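PDB 5GKV: esterase A from Caulobacter crescentus, which probably acts as a serine esterase of the beta-lactamase and penicillin-binding protein superfamily, cleaving ester bonds through an active-site serine. Local coordinates for residues Leu75-Ala87 and Phe338-Ala350. Numbering follows the deposited sequence.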
loop_
_atom_site.group_PDB
_atom_site.type_symbol
_atom_site.label_atom_id
_atom_site.label_comp_id
_atom_site.label_asym_id
_atom_site.label_seq_id
_atom_site.Cartn_x
_atom_site.Cartn_y
_atom_site.Cartn_z
ATOM N N LEU A 75 -2.305 6.060 15.101
ATOM C CA LEU A 75 -2.577 5.663 13.717
ATOM C C LEU A 75 -2.030 6.702 12.746
ATOM O O LEU A 75 -1.965 7.893 13.067
ATOM C CB LEU A 75 -4.085 5.514 13.470
ATOM C CG LEU A 75 -4.790 4.413 14.251
ATOM C CD1 LEU A 75 -6.306 4.540 14.081
ATOM C CD2 LEU A 75 -4.281 3.070 13.732
ATOM N N THR A 76 -1.642 6.244 11.546
ATOM C CA THR A 76 -1.159 7.150 10.503
ATOM C C THR A 76 -1.768 6.752 9.169
ATOM O O THR A 76 -1.916 5.562 8.872
ATOM C CB THR A 76 0.393 7.153 10.379
ATOM O OG1 THR A 76 0.980 7.398 11.665
ATOM C CG2 THR A 76 0.876 8.259 9.447
ATOM N N ALA A 77 -2.106 7.748 8.360
ATOM C CA ALA A 77 -2.478 7.485 6.971
ATOM C C ALA A 77 -1.348 6.774 6.223
ATOM O O ALA A 77 -0.198 7.200 6.267
ATOM C CB ALA A 77 -2.829 8.801 6.273
ATOM N N LEU A 78 -1.693 5.703 5.502
ATOM C CA LEU A 78 -0.708 4.864 4.827
ATOM C C LEU A 78 -0.495 5.235 3.365
ATOM O O LEU A 78 0.490 4.791 2.768
ATOM C CB LEU A 78 -1.135 3.385 4.894
ATOM C CG LEU A 78 -1.356 2.802 6.288
ATOM C CD1 LEU A 78 -1.861 1.327 6.188
ATOM C CD2 LEU A 78 -0.076 2.912 7.160
ATOM N N PHE A 79 -1.394 6.026 2.786
ATOM C CA PHE A 79 -1.418 6.343 1.356
ATOM C C PHE A 79 -1.253 5.035 0.583
ATOM O O PHE A 79 -1.923 4.052 0.931
ATOM C CB PHE A 79 -0.398 7.441 1.063
ATOM C CG PHE A 79 -0.739 8.725 1.753
ATOM C CD1 PHE A 79 -1.757 9.530 1.257
ATOM C CD2 PHE A 79 -0.112 9.088 2.933
ATOM C CE1 PHE A 79 -2.120 10.695 1.916
ATOM C CE2 PHE A 79 -0.465 10.250 3.591
ATOM C CZ PHE A 79 -1.467 11.052 3.087
ATOM N N SER A 80 -0.378 4.967 -0.422
ATOM C CA SER A 80 -0.377 3.817 -1.317
ATOM C C SER A 80 0.180 2.557 -0.673
ATOM O O SER A 80 0.087 1.492 -1.280
ATOM C CB SER A 80 0.383 4.144 -2.608
ATOM O OG SER A 80 1.576 4.870 -2.362
ATOM N N THR A 81 0.733 2.633 0.546
ATOM C CA THR A 81 1.028 1.377 1.230
ATOM C C THR A 81 -0.252 0.560 1.393
ATOM O O THR A 81 -0.218 -0.677 1.373
ATOM C CB THR A 81 1.715 1.645 2.581
ATOM O OG1 THR A 81 2.960 2.300 2.329
ATOM C CG2 THR A 81 1.999 0.319 3.325
ATOM N N THR A 82 -1.405 1.236 1.450
ATOM C CA THR A 82 -2.700 0.549 1.467
ATOM C C THR A 82 -2.877 -0.434 0.306
ATOM O O THR A 82 -3.571 -1.443 0.451
ATOM C CB THR A 82 -3.823 1.595 1.436
ATOM O OG1 THR A 82 -3.562 2.591 2.442
ATOM C CG2 THR A 82 -5.184 0.958 1.672
ATOM N N LYS A 83 -2.255 -0.167 -0.849
ATOM C CA LYS A 83 -2.437 -1.040 -2.010
ATOM C C LYS A 83 -1.982 -2.472 -1.752
ATOM O O LYS A 83 -2.496 -3.406 -2.385
ATOM C CB LYS A 83 -1.682 -0.469 -3.222
ATOM C CG LYS A 83 -2.218 0.888 -3.680
ATOM C CD LYS A 83 -1.710 1.237 -5.074
ATOM C CE LYS A 83 -2.415 2.477 -5.625
ATOM N NZ LYS A 83 -2.021 3.717 -4.859
ATOM N N ALA A 84 -1.011 -2.676 -0.853
ATOM C CA ALA A 84 -0.623 -4.042 -0.505
ATOM C C ALA A 84 -1.768 -4.770 0.185
ATOM O O ALA A 84 -1.945 -5.983 -0.003
ATOM C CB ALA A 84 0.624 -4.036 0.393
ATOM N N VAL A 85 -2.557 -4.041 0.987
ATOM C CA VAL A 85 -3.724 -4.634 1.639
ATOM C C VAL A 85 -4.798 -4.963 0.607
ATOM O O VAL A 85 -5.394 -6.048 0.634
ATOM C CB VAL A 85 -4.270 -3.705 2.744
ATOM C CG1 VAL A 85 -5.523 -4.349 3.432
ATOM C CG2 VAL A 85 -3.183 -3.413 3.789
ATOM N N ALA A 86 -5.054 -4.042 -0.329
ATOM C CA ALA A 86 -6.008 -4.333 -1.391
ATOM C C ALA A 86 -5.572 -5.555 -2.185
ATOM O O ALA A 86 -6.394 -6.417 -2.524
ATOM C CB ALA A 86 -6.157 -3.114 -2.305
ATOM N N ALA A 87 -4.269 -5.660 -2.467
ATOM C CA ALA A 87 -3.782 -6.795 -3.241
ATOM C C ALA A 87 -4.010 -8.101 -2.495
ATOM O O ALA A 87 -4.440 -9.096 -3.090
ATOM C CB ALA A 87 -2.307 -6.613 -3.575
ATOM N N PHE A 338 8.323 -8.637 -1.626
ATOM C CA PHE A 338 7.246 -7.864 -2.232
ATOM C C PHE A 338 6.514 -7.071 -1.159
ATOM O O PHE A 338 6.546 -7.407 0.032
ATOM C CB PHE A 338 6.246 -8.770 -2.972
ATOM C CG PHE A 338 5.601 -9.803 -2.088
ATOM C CD1 PHE A 338 6.206 -11.034 -1.887
ATOM C CD2 PHE A 338 4.387 -9.549 -1.460
ATOM C CE1 PHE A 338 5.618 -11.979 -1.087
ATOM C CE2 PHE A 338 3.802 -10.499 -0.636
ATOM C CZ PHE A 338 4.414 -11.724 -0.462
ATOM N N GLY A 339 5.796 -6.052 -1.612
ATOM C CA GLY A 339 5.047 -5.201 -0.697
ATOM C C GLY A 339 4.505 -4.005 -1.439
ATOM O O GLY A 339 4.155 -4.096 -2.620
ATOM N N HIS A 340 4.427 -2.884 -0.735
ATOM C CA HIS A 340 4.066 -1.651 -1.405
ATOM C C HIS A 340 4.513 -0.492 -0.534
ATOM O O HIS A 340 4.653 -0.628 0.689
ATOM C CB HIS A 340 2.561 -1.586 -1.706
ATOM C CG HIS A 340 2.231 -0.854 -2.974
ATOM N ND1 HIS A 340 2.339 0.517 -3.096
ATOM C CD2 HIS A 340 1.783 -1.302 -4.173
ATOM C CE1 HIS A 340 1.998 0.877 -4.324
ATOM N NE2 HIS A 340 1.651 -0.209 -4.995
ATOM N N SER A 341 4.774 0.634 -1.182
ATOM C CA SER A 341 5.202 1.836 -0.494
ATOM C C SER A 341 4.146 2.920 -0.653
ATOM O O SER A 341 3.268 2.834 -1.514
ATOM C CB SER A 341 6.557 2.327 -1.025
ATOM O OG SER A 341 7.520 1.294 -0.903
ATOM N N GLY A 342 4.255 3.947 0.181
ATOM C CA GLY A 342 3.253 4.989 0.235
ATOM C C GLY A 342 3.867 6.365 0.069
ATOM O O GLY A 342 5.041 6.595 0.376
ATOM N N TRP A 343 3.044 7.277 -0.452
ATOM C CA TRP A 343 3.380 8.692 -0.568
ATOM C C TRP A 343 4.014 9.222 0.716
ATOM O O TRP A 343 3.408 9.176 1.788
ATOM C CB TRP A 343 2.101 9.478 -0.889
ATOM C CG TRP A 343 2.314 10.956 -0.989
ATOM C CD1 TRP A 343 2.161 11.885 0.009
ATOM C CD2 TRP A 343 2.696 11.685 -2.160
ATOM N NE1 TRP A 343 2.446 13.149 -0.471
ATOM C CE2 TRP A 343 2.772 13.052 -1.798
ATOM C CE3 TRP A 343 2.978 11.319 -3.479
ATOM C CZ2 TRP A 343 3.122 14.044 -2.707
ATOM C CZ3 TRP A 343 3.322 12.309 -4.381
ATOM C CH2 TRP A 343 3.394 13.656 -3.991
ATOM N N GLY A 344 5.232 9.729 0.613
ATOM C CA GLY A 344 5.897 10.323 1.750
ATOM C C GLY A 344 6.865 9.406 2.473
ATOM O O GLY A 344 7.720 9.901 3.221
ATOM N N GLY A 345 6.761 8.091 2.279
ATOM C CA GLY A 345 7.838 7.228 2.733
ATOM C C GLY A 345 7.457 5.954 3.463
ATOM O O GLY A 345 8.341 5.139 3.722
ATOM N N SER A 346 6.177 5.751 3.794
ATOM C CA SER A 346 5.787 4.514 4.466
ATOM C C SER A 346 5.956 3.303 3.542
ATOM O O SER A 346 6.010 3.420 2.313
ATOM C CB SER A 346 4.336 4.596 4.961
ATOM O OG SER A 346 3.391 4.504 3.888
ATOM N N CYS A 347 6.028 2.117 4.145
ATOM C CA CYS A 347 6.078 0.903 3.338
ATOM C C CYS A 347 5.751 -0.296 4.214
ATOM O O CYS A 347 5.835 -0.235 5.445
ATOM C CB CYS A 347 7.452 0.708 2.677
ATOM S SG CYS A 347 8.753 0.195 3.857
ATOM N N ALA A 348 5.400 -1.397 3.553
ATOM C CA ALA A 348 5.271 -2.688 4.215
ATOM C C ALA A 348 5.685 -3.761 3.220
ATOM O O ALA A 348 5.372 -3.655 2.029
ATOM C CB ALA A 348 3.847 -2.927 4.719
ATOM N N PHE A 349 6.403 -4.778 3.697
ATOM C CA PHE A 349 6.905 -5.794 2.779
ATOM C C PHE A 349 6.903 -7.159 3.451
ATOM O O PHE A 349 6.918 -7.276 4.683
ATOM C CB PHE A 349 8.324 -5.461 2.306
ATOM C CG PHE A 349 9.360 -5.648 3.387
ATOM C CD1 PHE A 349 9.556 -4.666 4.353
ATOM C CD2 PHE A 349 10.093 -6.825 3.470
ATOM C CE1 PHE A 349 10.493 -4.850 5.378
ATOM C CE2 PHE A 349 11.029 -7.017 4.494
ATOM C CZ PHE A 349 11.232 -6.031 5.434
ATOM N N ALA A 350 6.957 -8.195 2.608
ATOM C CA ALA A 350 7.087 -9.582 3.024
ATOM C C ALA A 350 8.221 -10.235 2.248
ATOM O O ALA A 350 8.414 -9.949 1.064
ATOM C CB ALA A 350 5.790 -10.376 2.778
#
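In one of its two conformers, S80 OG donates to S341 O at 2.8 Å. The bond falls in the carbonyl plane, on a lone pair. In this conformer S80 OG may also take a weak bond from W343 N. H340 ND1 donates to S341 O as well, at 3.0 Å, so this carbonyl then has two donors. S341 O lies in the H340 ring plane, and the nearly straight bond (158°) helps set the ring's rotation. K83 CB makes a CH-pi contact over one face of the H340 ring, 3.8 Å from its centroid. Deeper in, T81 OG1 and S346 OG share a bond of 2.7 Å. T81 CG2, anti to the backbone N, reaches A348 CB at 4.0 Å. At the other end, W343 turns its edge to the face of F79, with planes at 63°.

S80-K83 matches the SxxK motif, and H340-G342 the KTG-like motif, of this family. S80 is thus probably the nucleophile, and the N atoms of S80 and W343 may form an oxyanion hole. K83 NZ bonds to Y169 OH and to the carbonyls of P171 and S263. Helix 82-95 packs against the hairpin of strands 338-341 and 347-351 in the antiparallel sheet. Helix 270-281 packs on L78 and A348, and helix 373-384 on C347 and F349.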